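Local coordinates for glycosyl hydrolase, family 38 (Enterococcus faecalis, PDB 3LVT), which probably hydrolyses alpha-mannosidic linkages, as a member of glycoside hydrolase family 38, and carries a bound calcium ion, at residues W344-Q349 against M369-N374. Residues are numbered along the deposited sequence; the frame is centred on the assembly and turned at random.
Sequences WKTLLQ and MTRFEN
Leu347 meets Phe372 on the buried side of two nearly antiparallel helix segments, whose axes approach to 8.6 Å at an angle of 154°. Both side chains leave the backbone away from the partner helix, yet their ends come nearer. Methyl CD1 of Leu347, carried there by a chi1 of 176° that sets CG opposite the backbone N, arrives at the rim of the phenyl ring, close to the ring plane, 3.6 Å from CE2 of Phe372. Next to it in the chain, on the side nearer solvent, Thr346 shares the middle of the interface with Arg371: its methyl CG2 lies 3.5 Å from the backbone O of Arg371, while its OG1 turns back to hydrogen-bond the carbonyl O of Tyr342 within its own helix.

The outer side is partly exposed and carries polar side chains, but no hydrogen bond crosses it. Arg371 reaches across to Gln349, CD 3.6 Å from CB, and the two chains cross at about a right angle. Their flat ends do not pair: amide and guanidinium planes stand 80° apart, Arg371 NH2 hydrogen-bonds Asn350 OD1, and Gln349 NE2 bonds the hydroxyl of Tyr90. Exposed Asn374 forms the loose rim. The pair joins helices 337-348 and 362-392 of the alpha-mannosidase middle domain; helix 304-332 packs against Leu347 through Asn310 and Val313, and helix 100-117 against Trp344 and Leu348.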
ATOM      1  N   TRP A 344      -4.599  12.025   4.220  1.00 46.15           N
ATOM      2  CA  TRP A 344      -4.161  11.495   2.945  1.00 45.12           C
ATOM      3  C   TRP A 344      -3.028  12.292   2.297  1.00 45.19           C
ATOM      4  O   TRP A 344      -2.122  11.706   1.724  1.00 44.85           O
ATOM      5  CB  TRP A 344      -5.351  11.406   2.000  1.00 45.23           C
ATOM      6  CG  TRP A 344      -6.180  10.184   2.236  1.00 44.60           C
ATOM      7  CD1 TRP A 344      -7.385  10.125   2.860  1.00 43.84           C
ATOM      8  CD2 TRP A 344      -5.853   8.839   1.866  1.00 43.80           C
ATOM      9  NE1 TRP A 344      -7.830   8.831   2.920  1.00 43.32           N
ATOM     10  CE2 TRP A 344      -6.917   8.018   2.304  1.00 43.40           C
ATOM     11  CE3 TRP A 344      -4.758   8.246   1.207  1.00 42.80           C
ATOM     12  CZ2 TRP A 344      -6.935   6.632   2.100  1.00 42.48           C
ATOM     13  CZ3 TRP A 344      -4.768   6.865   1.005  1.00 42.25           C
ATOM     14  CH2 TRP A 344      -5.856   6.071   1.454  1.00 42.68           C
ATOM     15  N   LYS A 345      -3.087  13.616   2.356  1.00 45.37           N
ATOM     16  CA  LYS A 345      -2.017  14.449   1.800  1.00 45.97           C
ATOM     17  C   LYS A 345      -0.687  14.147   2.496  1.00 46.05           C
ATOM     18  O   LYS A 345       0.364  13.962   1.854  1.00 45.51           O
ATOM     19  CB  LYS A 345      -2.328  15.925   1.997  1.00 46.21           C
ATOM     20  CG  LYS A 345      -3.420  16.480   1.122  1.00 47.74           C
ATOM     21  CD  LYS A 345      -3.816  17.801   1.711  1.00 51.79           C
ATOM     22  CE  LYS A 345      -4.971  18.455   0.975  1.00 55.81           C
ATOM     23  NZ  LYS A 345      -4.669  18.662  -0.459  1.00 57.16           N
ATOM     24  N   THR A 346      -0.757  14.096   3.825  1.00 45.94           N
ATOM     25  CA  THR A 346       0.412  13.841   4.663  1.00 45.41           C
ATOM     26  C   THR A 346       1.051  12.522   4.263  1.00 45.26           C
ATOM     27  O   THR A 346       2.243  12.472   3.999  1.00 45.72           O
ATOM     28  CB  THR A 346      -0.003  13.839   6.140  1.00 45.37           C
ATOM     29  OG1 THR A 346      -0.682  15.069   6.429  1.00 44.86           O
ATOM     30  CG2 THR A 346       1.181  13.661   7.063  1.00 43.81           C
ATOM     31  N   LEU A 347       0.235  11.475   4.182  1.00 45.23           N
ATOM     32  CA  LEU A 347       0.663  10.144   3.757  1.00 44.93           C
ATOM     33  C   LEU A 347       1.259  10.123   2.362  1.00 45.23           C
ATOM     34  O   LEU A 347       2.269   9.487   2.135  1.00 45.46           O
ATOM     35  CB  LEU A 347      -0.522   9.172   3.796  1.00 44.66           C
ATOM     36  CG  LEU A 347      -0.216   7.761   3.270  1.00 43.99           C
ATOM     37  CD1 LEU A 347       0.857   7.085   4.153  1.00 43.01           C
ATOM     38  CD2 LEU A 347      -1.465   6.918   3.156  1.00 42.32           C
ATOM     39  N   LEU A 348       0.610  10.813   1.438  1.00 46.24           N
ATOM     40  CA  LEU A 348       0.992  10.848   0.040  1.00 47.30           C
ATOM     41  C   LEU A 348       2.288  11.626  -0.149  1.00 48.35           C
ATOM     42  O   LEU A 348       3.036  11.361  -1.080  1.00 48.79           O
ATOM     43  CB  LEU A 348      -0.133  11.477  -0.790  1.00 47.26           C
ATOM     44  CG  LEU A 348      -1.185  10.720  -1.629  1.00 47.21           C
ATOM     45  CD1 LEU A 348      -1.572   9.348  -1.144  1.00 47.49           C
ATOM     46  CD2 LEU A 348      -2.421  11.587  -1.707  1.00 47.26           C
ATOM     47  N   GLN A 349       2.576  12.570   0.733  1.00 49.48           N
ATOM     48  CA  GLN A 349       3.877  13.224   0.690  1.00 51.21           C
ATOM     49  C   GLN A 349       5.043  12.254   0.897  1.00 52.70           C
ATOM     50  O   GLN A 349       6.192  12.597   0.580  1.00 53.15           O
ATOM     51  CB  GLN A 349       3.946  14.375   1.676  1.00 50.98           C
ATOM     52  CG  GLN A 349       3.256  15.613   1.173  1.00 50.97           C
ATOM     53  CD  GLN A 349       2.624  16.404   2.286  1.00 51.52           C
ATOM     54  OE1 GLN A 349       3.210  16.556   3.344  1.00 54.20           O
ATOM     55  NE2 GLN A 349       1.422  16.906   2.057  1.00 50.88           N
HETATM   56  N   MSE A 369       9.337   9.320   8.410  1.00 57.03           N
HETATM   57  CA  MSE A 369       8.882   8.701   9.639  1.00 57.47           C
HETATM   58  C   MSE A 369       7.888   9.573  10.435  1.00 56.73           C
HETATM   59  O   MSE A 369       6.822   9.097  10.849  1.00 56.28           O
HETATM   60  CB  MSE A 369      10.077   8.241  10.488  1.00 58.05           C
HETATM   61  CG  MSE A 369      10.681   6.906  10.047  1.00 61.57           C
HETATM   62 SE   MSE A 369       9.325   5.490   9.676  1.00 74.63          SE
HETATM   63  CE  MSE A 369       8.191   5.660  11.286  1.00 68.00           C
ATOM     64  N   THR A 370       8.234  10.844  10.627  1.00 55.74           N
ATOM     65  CA  THR A 370       7.315  11.818  11.200  1.00 55.34           C
ATOM     66  C   THR A 370       5.963  11.860  10.461  1.00 54.83           C
ATOM     67  O   THR A 370       4.925  11.648  11.084  1.00 54.58           O
ATOM     68  CB  THR A 370       7.954  13.217  11.237  1.00 55.25           C
ATOM     69  OG1 THR A 370       9.044  13.200  12.151  1.00 56.34           O
ATOM     70  CG2 THR A 370       6.971  14.252  11.709  1.00 55.34           C
ATOM     71  N   ARG A 371       5.993  12.119   9.148  1.00 54.20           N
ATOM     72  CA  ARG A 371       4.791  12.123   8.303  1.00 54.05           C
ATOM     73  C   ARG A 371       3.946  10.862   8.474  1.00 53.85           C
ATOM     74  O   ARG A 371       2.712  10.925   8.513  1.00 54.08           O
ATOM     75  CB  ARG A 371       5.157  12.272   6.827  1.00 54.17           C
ATOM     76  CG  ARG A 371       5.436  13.695   6.389  1.00 54.86           C
ATOM     77  CD  ARG A 371       5.507  13.789   4.895  1.00 54.94           C
ATOM     78  NE  ARG A 371       6.534  14.736   4.477  1.00 55.89           N
ATOM     79  CZ  ARG A 371       7.721  14.389   3.979  1.00 55.03           C
ATOM     80  NH1 ARG A 371       8.598  15.329   3.636  1.00 52.61           N
ATOM     81  NH2 ARG A 371       8.034  13.106   3.830  1.00 53.80           N
ATOM     82  N   PHE A 372       4.613   9.718   8.570  1.00 53.36           N
ATOM     83  CA  PHE A 372       3.919   8.456   8.783  1.00 52.84           C
ATOM     84  C   PHE A 372       3.174   8.455  10.122  1.00 52.71           C
ATOM     85  O   PHE A 372       1.984   8.127  10.174  1.00 52.62           O
ATOM     86  CB  PHE A 372       4.888   7.287   8.699  1.00 52.49           C
ATOM     87  CG  PHE A 372       5.096   6.754   7.306  1.00 52.04           C
ATOM     88  CD1 PHE A 372       6.346   6.319   6.908  1.00 51.03           C
ATOM     89  CD2 PHE A 372       4.036   6.657   6.406  1.00 52.35           C
ATOM     90  CE1 PHE A 372       6.543   5.801   5.622  1.00 52.59           C
ATOM     91  CE2 PHE A 372       4.225   6.135   5.113  1.00 52.41           C
ATOM     92  CZ  PHE A 372       5.478   5.708   4.723  1.00 51.67           C
ATOM     93  N   GLU A 373       3.862   8.861  11.188  1.00 52.36           N
ATOM     94  CA  GLU A 373       3.257   8.896  12.521  1.00 52.10           C
ATOM     95  C   GLU A 373       2.106   9.886  12.599  1.00 51.13           C
ATOM     96  O   GLU A 373       1.120   9.635  13.260  1.00 50.42           O
ATOM     97  CB  GLU A 373       4.295   9.213  13.596  1.00 52.20           C
ATOM     98  CG  GLU A 373       5.263   8.082  13.872  1.00 56.08           C
ATOM     99  CD  GLU A 373       6.114   8.339  15.108  1.00 61.82           C
ATOM    100  OE1 GLU A 373       7.336   8.600  14.959  1.00 63.96           O
ATOM    101  OE2 GLU A 373       5.552   8.302  16.232  1.00 65.54           O
ATOM    102  N   ASN A 374       2.245  11.017  11.915  1.00 51.04           N
ATOM    103  CA  ASN A 374       1.230  12.052  11.953  1.00 50.64           C
ATOM    104  C   ASN A 374      -0.058  11.612  11.278  1.00 50.14           C
ATOM    105  O   ASN A 374      -1.122  11.715  11.864  1.00 50.13           O
ATOM    106  CB  ASN A 374       1.768  13.370  11.394  1.00 50.50           C
ATOM    107  CG  ASN A 374       2.726  14.048  12.362  1.00 51.71           C
ATOM    108  OD1 ASN A 374       2.718  13.745  13.569  1.00 52.33           O
ATOM    109  ND2 ASN A 374       3.561  14.958  11.851  1.00 48.78           N
TER